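PDB 5FQ8: outer membrane protein OMP121, which probably imports nutrients across the outer membrane of Bacteroides thetaiotaomicron as a TonB-dependent transporter. Local coordinates for residues Q774-V779 with N858-I863; M829-K834 with T947-E952. One frame throughout, in Å; residues are numbered along the deposited sequence.

Contact 1: Q774-V779 with N858-I863; sequences QGRIVV and NSVNKI
The carbonyl oxygen I777 O is gripped twice from the facing strand: V860 N donates a hydrogen bond of 2.9 Å in the carbonyl plane, and the CA-H of S859 adds a weaker CA-H...O contact. This is a parallel strand pairing, in which 777-778 forms the edge of a small mixed sheet beside the hairpin of strands 859-865 and 868-873. V860 completes the pattern with V860 O, which accepts from V779 N at 3.0 Å along a nearly straight line (166°). Just ahead of strand 859-865, N858 O accepts a less direct bond from I777 N, which approaches from above the carbonyl plane. I777 and S859 share one face of the sheet; on the other, V778 CG2 lies 3.9 Å from V860 CG2. The R776 chain, bent at chi3 (-72°), crosses V860 at about a right angle and lays one face of its guanidinium over V860 CG1, while R776 NE forms a salt bridge with D772. An alanine in place of R776 would remove both interactions and would probably leave V860 less covered and the approach to the strand less firmly held. Beyond the direct bonds, a water spans the pair, donating to V779 O at 2.8 Å and accepting from K862 N.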
loop_
_atom_site.group_PDB
_atom_site.type_symbol
_atom_site.label_atom_id
_atom_site.label_comp_id
_atom_site.label_asym_id
_atom_site.label_seq_id
_atom_site.Cartn_x
_atom_site.Cartn_y
_atom_site.Cartn_z
ATOM N N GLN B 774 16.177 55.823 10.630
ATOM C CA GLN B 774 15.294 56.903 11.019
ATOM C C GLN B 774 13.833 56.519 10.835
ATOM O O GLN B 774 12.953 57.376 10.947
ATOM C CB GLN B 774 15.669 58.142 10.201
ATOM C CG GLN B 774 15.133 59.467 10.663
ATOM C CD GLN B 774 14.443 60.165 9.528
ATOM O OE1 GLN B 774 13.888 59.511 8.648
ATOM N NE2 GLN B 774 14.494 61.489 9.516
ATOM N N GLY B 775 13.551 55.255 10.552
ATOM C CA GLY B 775 12.209 54.729 10.565
ATOM C C GLY B 775 11.601 54.490 9.208
ATOM O O GLY B 775 10.593 53.787 9.118
ATOM N N ARG B 776 12.170 55.042 8.150
ATOM C CA ARG B 776 11.499 55.005 6.864
ATOM C C ARG B 776 11.715 53.668 6.161
ATOM O O ARG B 776 12.711 52.973 6.374
ATOM C CB ARG B 776 11.977 56.176 6.009
ATOM C CG ARG B 776 11.619 57.545 6.614
ATOM C CD ARG B 776 12.334 58.718 5.927
ATOM N NE ARG B 776 13.752 58.756 6.261
ATOM C CZ ARG B 776 14.654 59.505 5.631
ATOM N NH1 ARG B 776 14.284 60.285 4.627
ATOM N NH2 ARG B 776 15.927 59.472 6.007
ATOM N N ILE B 777 10.753 53.310 5.324
ATOM C CA ILE B 777 10.700 51.993 4.703
ATOM C C ILE B 777 11.582 51.992 3.467
ATOM O O ILE B 777 11.476 52.877 2.612
ATOM C CB ILE B 777 9.251 51.625 4.356
ATOM C CG1 ILE B 777 9.176 50.240 3.756
ATOM C CG2 ILE B 777 8.666 52.578 3.389
ATOM C CD1 ILE B 777 8.753 49.257 4.743
ATOM N N VAL B 778 12.465 51.013 3.371
ATOM C CA VAL B 778 13.319 50.922 2.200
ATOM C C VAL B 778 12.551 50.223 1.099
ATOM O O VAL B 778 11.933 49.186 1.325
ATOM C CB VAL B 778 14.620 50.180 2.519
ATOM C CG1 VAL B 778 15.519 50.211 1.325
ATOM C CG2 VAL B 778 15.297 50.787 3.714
ATOM N N VAL B 779 12.593 50.781 -0.096
ATOM C CA VAL B 779 11.988 50.147 -1.248
ATOM C C VAL B 779 12.999 50.104 -2.385
ATOM O O VAL B 779 14.047 50.738 -2.343
ATOM C CB VAL B 779 10.709 50.861 -1.695
ATOM C CG1 VAL B 779 9.647 50.715 -0.642
ATOM C CG2 VAL B 779 11.021 52.291 -1.925
ATOM N N ASN B 858 6.507 57.283 3.039
ATOM C CA ASN B 858 7.715 57.316 3.861
ATOM C C ASN B 858 8.846 56.496 3.267
ATOM O O ASN B 858 9.706 56.014 4.001
ATOM C CB ASN B 858 7.434 56.816 5.280
ATOM C CG ASN B 858 7.466 57.923 6.290
ATOM O OD1 ASN B 858 7.192 59.077 5.965
ATOM N ND2 ASN B 858 7.813 57.585 7.526
ATOM N N SER B 859 8.873 56.341 1.959
ATOM C CA SER B 859 9.799 55.410 1.341
ATOM C C SER B 859 11.139 56.064 1.050
ATOM O O SER B 859 11.213 57.238 0.691
ATOM C CB SER B 859 9.199 54.859 0.053
ATOM O OG SER B 859 8.703 55.895 -0.769
ATOM N N VAL B 860 12.205 55.292 1.215
ATOM C CA VAL B 860 13.541 55.713 0.839
ATOM C C VAL B 860 14.106 54.701 -0.139
ATOM O O VAL B 860 13.519 53.655 -0.392
ATOM C CB VAL B 860 14.468 55.851 2.050
ATOM C CG1 VAL B 860 13.841 56.759 3.067
ATOM C CG2 VAL B 860 14.727 54.494 2.636
ATOM N N ASN B 861 15.255 55.034 -0.699
ATOM C CA ASN B 861 16.075 54.085 -1.427
ATOM C C ASN B 861 17.398 53.980 -0.696
ATOM O O ASN B 861 17.908 54.974 -0.196
ATOM C CB ASN B 861 16.286 54.511 -2.870
ATOM C CG ASN B 861 15.000 54.553 -3.647
ATOM O OD1 ASN B 861 14.006 54.012 -3.213
ATOM N ND2 ASN B 861 15.014 55.187 -4.799
ATOM N N LYS B 862 17.922 52.771 -0.591
ATOM C CA LYS B 862 19.208 52.537 0.046
ATOM C C LYS B 862 20.267 52.549 -1.042
ATOM O O LYS B 862 20.305 51.654 -1.890
ATOM C CB LYS B 862 19.193 51.212 0.794
ATOM C CG LYS B 862 20.351 50.987 1.718
ATOM C CD LYS B 862 20.295 49.561 2.215
ATOM C CE LYS B 862 21.358 49.300 3.232
ATOM N NZ LYS B 862 21.152 47.997 3.876
ATOM N N ILE B 863 21.107 53.575 -1.031
ATOM C CA ILE B 863 22.157 53.742 -2.026
ATOM C C ILE B 863 23.414 53.065 -1.504
ATOM O O ILE B 863 24.035 53.535 -0.553
ATOM C CB ILE B 863 22.400 55.223 -2.328
ATOM C CG1 ILE B 863 21.124 55.848 -2.875
ATOM C CG2 ILE B 863 23.507 55.368 -3.325
ATOM C CD1 ILE B 863 20.581 55.126 -4.053
HETATM O O HOH W 1 16.800 50.703 -2.286
#

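Contact 2: M829-K834 with T947-E952; sequences MYSRTK and TFIDPE
A strand-to-helix junction with a serine N-cap, where strand 828-831 gives way to helix 832-839, packs against the irregular loop 947-952. S831 has OG anti to its backbone N (chi1 158°), so that S831 OG accepts from K834 N at 3.1 Å and caps the first turn; the nearly straight bond (168°) helps to fix where the helix starts. No hydrogen bond crosses between the two segments, which meet through side chains. The broadest of these meetings is between K834 and F948. The lysine chain, extended, runs obliquely over one ring face, with K834 CG 3.6 Å from the centroid of the F948 ring in a CH-pi contact. Its CD and CE continue past the CE2 side of the ring, and NZ ends on the carbonyl oxygen of C897. T947 OG1 lies above the opposite face, toward the rim. In the middle, I949 uses both branches: CG2 packs on T833, 3.6 Å from T833 CB, and I949 CD1 meets M829 SD tip to tip at 3.7 Å. The methionine sulfur also faces P951, with M829 SD 4.0 Å from P951 CB. An Asx turn shapes the end of the loop, D950 OD1 accepting from E952 N at 2.9 Å, while K906 forms salt bridges with both acidic residues. Strand 828-831 runs between the antiparallel strand 899-915 and the short parallel strand 965-966, and the loop lies beside them, P951 and E952 packing on Y904 and E952 OE2 reaching S75 N in the plug domain.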
loop_
_atom_site.group_PDB
_atom_site.type_symbol
_atom_site.label_atom_id
_atom_site.label_comp_id
_atom_site.label_asym_id
_atom_site.label_seq_id
_atom_site.Cartn_x
_atom_site.Cartn_y
_atom_site.Cartn_z
ATOM N N MET B 829 -1.637 34.782 15.263
ATOM C CA MET B 829 -1.684 33.480 14.628
ATOM C C MET B 829 -1.498 33.654 13.129
ATOM O O MET B 829 -1.922 34.661 12.567
ATOM C CB MET B 829 -3.015 32.787 14.934
ATOM C CG MET B 829 -4.220 33.496 14.333
ATOM S SD MET B 829 -5.806 32.770 14.725
ATOM C CE MET B 829 -5.505 31.064 14.395
ATOM N N TYR B 830 -0.858 32.683 12.481
ATOM C CA TYR B 830 -0.732 32.750 11.031
ATOM C C TYR B 830 -2.069 32.460 10.377
ATOM O O TYR B 830 -2.751 31.501 10.740
ATOM C CB TYR B 830 0.299 31.756 10.500
ATOM C CG TYR B 830 0.258 31.704 8.981
ATOM C CD1 TYR B 830 0.930 32.651 8.227
ATOM C CD2 TYR B 830 -0.493 30.742 8.302
ATOM C CE1 TYR B 830 0.872 32.645 6.862
ATOM C CE2 TYR B 830 -0.552 30.730 6.924
ATOM C CZ TYR B 830 0.141 31.687 6.211
ATOM O OH TYR B 830 0.101 31.715 4.840
ATOM N N SER B 831 -2.423 33.241 9.367
ATOM C CA SER B 831 -3.705 33.052 8.702
ATOM C C SER B 831 -3.532 32.948 7.196
ATOM O O SER B 831 -3.338 33.964 6.529
ATOM C CB SER B 831 -4.658 34.182 9.041
ATOM O OG SER B 831 -5.640 34.241 8.038
ATOM N N ARG B 832 -3.671 31.737 6.648
ATOM C CA ARG B 832 -3.614 31.579 5.196
ATOM C C ARG B 832 -4.855 32.135 4.516
ATOM O O ARG B 832 -4.837 32.356 3.306
ATOM C CB ARG B 832 -3.413 30.103 4.812
ATOM C CG ARG B 832 -2.897 29.868 3.389
ATOM C CD ARG B 832 -3.124 28.464 2.862
ATOM N NE ARG B 832 -2.599 28.314 1.507
ATOM C CZ ARG B 832 -3.324 28.412 0.402
ATOM N NH1 ARG B 832 -4.607 28.622 0.472
ATOM N NH2 ARG B 832 -2.760 28.307 -0.779
ATOM N N THR B 833 -5.924 32.381 5.273
ATOM C CA THR B 833 -7.121 32.969 4.687
ATOM C C THR B 833 -6.896 34.423 4.315
ATOM O O THR B 833 -7.404 34.899 3.295
ATOM C CB THR B 833 -8.287 32.844 5.653
ATOM O OG1 THR B 833 -8.391 31.496 6.101
ATOM C CG2 THR B 833 -9.553 33.219 4.972
ATOM N N LYS B 834 -6.137 35.144 5.129
ATOM C CA LYS B 834 -5.706 36.470 4.724
ATOM C C LYS B 834 -4.670 36.374 3.615
ATOM O O LYS B 834 -4.715 37.137 2.647
ATOM C CB LYS B 834 -5.154 37.225 5.931
ATOM C CG LYS B 834 -4.851 38.675 5.691
ATOM C CD LYS B 834 -4.009 39.255 6.802
ATOM C CE LYS B 834 -3.776 40.727 6.596
ATOM N NZ LYS B 834 -2.975 41.305 7.698
ATOM N N THR B 947 -10.320 41.276 9.443
ATOM C CA THR B 947 -11.604 41.128 8.792
ATOM C C THR B 947 -11.684 39.805 8.067
ATOM O O THR B 947 -12.373 39.692 7.054
ATOM C CB THR B 947 -11.846 42.259 7.807
ATOM O OG1 THR B 947 -10.777 42.271 6.869
ATOM C CG2 THR B 947 -11.897 43.583 8.514
ATOM N N PHE B 948 -10.970 38.803 8.562
ATOM C CA PHE B 948 -10.756 37.608 7.768
ATOM C C PHE B 948 -11.289 36.341 8.410
ATOM O O PHE B 948 -12.017 35.598 7.754
ATOM C CB PHE B 948 -9.259 37.464 7.451
ATOM C CG PHE B 948 -8.634 38.725 6.975
ATOM C CD1 PHE B 948 -9.035 39.305 5.794
ATOM C CD2 PHE B 948 -7.671 39.346 7.723
ATOM C CE1 PHE B 948 -8.483 40.467 5.372
ATOM C CE2 PHE B 948 -7.124 40.507 7.308
ATOM C CZ PHE B 948 -7.520 41.070 6.125
ATOM N N ILE B 949 -10.947 36.058 9.661
ATOM C CA ILE B 949 -11.238 34.759 10.242
ATOM C C ILE B 949 -11.868 34.869 11.620
ATOM O O ILE B 949 -11.684 35.850 12.341
ATOM C CB ILE B 949 -9.970 33.908 10.370
ATOM C CG1 ILE B 949 -8.972 34.623 11.265
ATOM C CG2 ILE B 949 -9.381 33.641 9.041
ATOM C CD1 ILE B 949 -7.894 33.725 11.779
ATOM N N ASP B 950 -12.601 33.831 11.986
ATOM C CA ASP B 950 -12.895 33.575 13.382
ATOM C C ASP B 950 -11.633 32.938 13.925
ATOM O O ASP B 950 -11.301 31.818 13.544
ATOM C CB ASP B 950 -14.120 32.673 13.542
ATOM C CG ASP B 950 -14.242 32.067 14.932
ATOM O OD1 ASP B 950 -13.453 32.372 15.834
ATOM O OD2 ASP B 950 -15.159 31.260 15.125
ATOM N N PRO B 951 -10.915 33.607 14.792
ATOM C CA PRO B 951 -9.641 33.080 15.285
ATOM C C PRO B 951 -9.678 31.698 15.915
ATOM O O PRO B 951 -8.618 31.195 16.290
ATOM C CB PRO B 951 -9.243 34.116 16.330
ATOM C CG PRO B 951 -9.808 35.349 15.842
ATOM C CD PRO B 951 -11.094 35.006 15.183
ATOM N N GLU B 952 -10.845 31.078 16.063
ATOM C CA GLU B 952 -10.910 29.759 16.675
ATOM C C GLU B 952 -10.759 28.699 15.585
ATOM O O GLU B 952 -11.696 27.990 15.217
ATOM C CB GLU B 952 -12.210 29.591 17.443
ATOM C CG GLU B 952 -12.137 28.517 18.495
ATOM C CD GLU B 952 -13.424 28.322 19.248
ATOM O OE1 GLU B 952 -14.260 29.239 19.238
ATOM O OE2 GLU B 952 -13.588 27.241 19.845
#

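How the contacts relate
The segments alternate along the chain, in the order 774-779, 829-834, 858-863, 947-952, so the two contacts interlock in sequence although they do not touch. Their centres lie about 30 Å apart and their nearest atoms about 14 Å. The direct connection is short: helix 832-839, which begins in contact 2, is followed by strand 859-865 of contact 1. They share no sheet. Contact 1 is peripheral, its centre about 42 Å from the centre of the chain, in a three-stranded sheet that also meets other protein chains of the assembly; contact 2 is buried, its centre about 15 Å from that of the chain, against strands of the barrel. The chain thus goes from the outlying, partner-facing region to the strands of the barrel, out again and back.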